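Local coordinates for bifunctional protein PutA (Bdellovibrio bacteriovorus, PDB 5UR2) that probably oxidises L-glutamate gamma-semialdehyde to L-glutamate with NAD(+) and, as a bifunctional flavoenzyme, also carries a proline dehydrogenase domain for the preceding step of proline catabolism, at residues B[576-584]-B[667-675]. Residues are numbered along the deposited sequence; the frame is centred on the assembly and turned at random.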
# COMPACT_ATOMS: atom_id res chain seq x y z
N ILE B 576 17.44 -3.60 29.83
CA ILE B 576 16.36 -3.82 30.80
C ILE B 576 16.69 -3.14 32.11
O ILE B 576 15.89 -2.39 32.68
CB ILE B 576 16.09 -5.32 31.01
CG1 ILE B 576 15.49 -5.92 29.75
CG2 ILE B 576 15.17 -5.53 32.20
CD1 ILE B 576 15.35 -7.44 29.82
N ALA B 577 17.90 -3.39 32.62
CA ALA B 577 18.27 -2.87 33.93
C ALA B 577 18.11 -1.35 33.99
O ALA B 577 17.61 -0.82 34.99
CB ALA B 577 19.70 -3.29 34.29
N THR B 578 18.47 -0.65 32.91
CA THR B 578 18.34 0.81 32.91
C THR B 578 16.89 1.23 33.09
O THR B 578 16.59 2.20 33.81
CB THR B 578 18.90 1.40 31.62
OG1 THR B 578 20.22 0.92 31.41
CG2 THR B 578 18.90 2.97 31.69
N GLN B 579 15.98 0.56 32.40
CA GLN B 579 14.57 0.88 32.50
C GLN B 579 14.01 0.50 33.87
O GLN B 579 13.16 1.21 34.42
CB GLN B 579 13.79 0.18 31.40
CG GLN B 579 14.27 0.53 30.03
CD GLN B 579 13.22 0.26 29.00
OE1 GLN B 579 12.06 0.02 29.34
NE2 GLN B 579 13.60 0.27 27.72
N VAL B 580 14.47 -0.61 34.44
CA VAL B 580 14.03 -0.98 35.78
C VAL B 580 14.39 0.13 36.77
O VAL B 580 13.55 0.57 37.57
CB VAL B 580 14.63 -2.33 36.20
CG1 VAL B 580 14.45 -2.56 37.71
CG2 VAL B 580 13.97 -3.44 35.41
N LEU B 581 15.62 0.62 36.71
CA LEU B 581 16.10 1.55 37.73
C LEU B 581 15.66 3.00 37.48
O LEU B 581 15.27 3.69 38.42
CB LEU B 581 17.63 1.47 37.85
CG LEU B 581 18.22 0.15 38.36
CD1 LEU B 581 19.72 0.16 38.22
CD2 LEU B 581 17.85 -0.01 39.83
N GLU B 582 15.71 3.47 36.22
CA GLU B 582 15.41 4.88 35.97
C GLU B 582 13.91 5.15 35.87
O GLU B 582 13.45 6.21 36.30
CB GLU B 582 16.09 5.36 34.68
CG GLU B 582 15.96 6.85 34.48
CD GLU B 582 16.39 7.33 33.10
OE1 GLU B 582 16.42 6.53 32.15
OE2 GLU B 582 16.71 8.54 32.95
N VAL B 583 13.14 4.22 35.32
CA VAL B 583 11.72 4.47 35.04
C VAL B 583 10.79 3.65 35.93
O VAL B 583 9.57 3.90 35.92
CB VAL B 583 11.41 4.22 33.55
CG1 VAL B 583 10.09 4.82 33.16
CG2 VAL B 583 12.51 4.81 32.69
N GLY B 584 11.30 2.70 36.73
CA GLY B 584 10.44 1.87 37.55
C GLY B 584 9.70 0.79 36.78
O GLY B 584 8.69 0.27 37.26
N ALA B 667 12.42 12.58 27.18
CA ALA B 667 11.79 12.99 28.43
C ALA B 667 12.79 13.05 29.58
O ALA B 667 13.65 12.17 29.71
CB ALA B 667 10.65 12.02 28.77
N GLU B 668 12.67 14.07 30.44
CA GLU B 668 13.62 14.22 31.54
C GLU B 668 13.59 13.03 32.49
O GLU B 668 14.57 12.79 33.21
CB GLU B 668 13.34 15.51 32.34
CG GLU B 668 11.86 15.74 32.62
CD GLU B 668 11.58 17.03 33.39
OE1 GLU B 668 11.88 18.11 32.83
OE2 GLU B 668 11.05 16.97 34.53
N GLN B 669 12.48 12.29 32.52
CA GLN B 669 12.38 11.15 33.41
C GLN B 669 13.14 9.94 32.90
O GLN B 669 13.49 9.07 33.71
CB GLN B 669 10.91 10.79 33.61
CG GLN B 669 10.09 11.88 34.28
CD GLN B 669 9.44 12.85 33.28
OE1 GLN B 669 9.82 12.93 32.10
NE2 GLN B 669 8.46 13.62 33.77
N SER B 670 13.45 9.89 31.61
CA SER B 670 14.00 8.69 31.00
C SER B 670 15.18 8.99 30.07
O SER B 670 15.41 8.27 29.10
CB SER B 670 12.89 7.92 30.28
OG SER B 670 12.25 8.72 29.29
N THR B 671 15.98 10.00 30.41
CA THR B 671 17.10 10.36 29.54
C THR B 671 18.29 9.41 29.68
O THR B 671 19.04 9.22 28.72
CB THR B 671 17.50 11.81 29.79
OG1 THR B 671 16.39 12.66 29.45
CG2 THR B 671 18.71 12.21 28.95
N VAL B 672 18.47 8.78 30.84
CA VAL B 672 19.49 7.73 30.92
C VAL B 672 19.18 6.60 29.93
O VAL B 672 20.08 6.08 29.25
CB VAL B 672 19.64 7.19 32.35
CG1 VAL B 672 20.67 6.10 32.41
CG2 VAL B 672 20.03 8.31 33.29
N VAL B 673 17.90 6.23 29.80
CA VAL B 673 17.55 5.22 28.79
C VAL B 673 17.91 5.73 27.40
O VAL B 673 18.52 5.01 26.59
CB VAL B 673 16.05 4.87 28.88
CG1 VAL B 673 15.62 3.99 27.70
CG2 VAL B 673 15.75 4.16 30.19
N ALA B 674 17.54 6.97 27.10
CA ALA B 674 17.77 7.51 25.76
C ALA B 674 19.26 7.70 25.49
O ALA B 674 19.69 7.61 24.33
CB ALA B 674 17.01 8.81 25.60
N TRP B 675 20.03 8.01 26.53
CA TRP B 675 21.48 8.06 26.40
C TRP B 675 22.02 6.73 25.92
O TRP B 675 22.85 6.67 25.00
CB TRP B 675 22.05 8.49 27.75
CG TRP B 675 23.53 8.33 28.03
CD1 TRP B 675 24.10 7.42 28.87
CD2 TRP B 675 24.59 9.16 27.54
NE1 TRP B 675 25.46 7.62 28.93
CE2 TRP B 675 25.79 8.68 28.12
CE3 TRP B 675 24.66 10.25 26.66
CZ2 TRP B 675 27.04 9.25 27.84
CZ3 TRP B 675 25.90 10.82 26.39
CH2 TRP B 675 27.07 10.31 26.97
O HOH W 1 16.68 11.22 32.94
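The first-turn amides of helix 671-684, in the aldehyde dehydrogenase part of the chain, are gripped by the carboxylate of Glu582, which reaches over from the nearly antiparallel helix 572-583. Each oxygen takes one amide: Val673 N gives to Glu582 OE1 at 2.8 Å, and Val672 N to Glu582 OE2, also at 2.8 Å. Both bonds arrive on the syn sides, 20° and 25° out of the carboxylate plane, and together they fix the rotation of the group. The Glu582 chain is extended, with CG anti to the backbone N (chi1 -172°), which carries the acid to the neighbouring helix. A water donates to Glu582 OE2 and to Glu668 O and accepts from Thr671 N, bringing a third amide into the network. The helix N-terminus probably favours the charged carboxylate. Beside it, Val673 is a knob in a hole formed by Thr578, Gln579, Glu582 and Val583; its CG2 lies 3.7 Å from Thr578 CG2 and 4.1 Å from Val583 CG2. Thr578 CG2 also meets Val672 CG1, while its OG1 bonds back to Lys574 O. On the approach to the helix, Ser670 N closes a type I turn onto Ala667 O, and Thr671 OG1 reaches the same oxygen from the opposite face of its plane. Arg514 bonds Glu582 O. This is a carboxylate from a neighbouring helix binding the first-turn amides of a helix N-terminus, combined with a single knob-into-hole contact between nearly antiparallel helices.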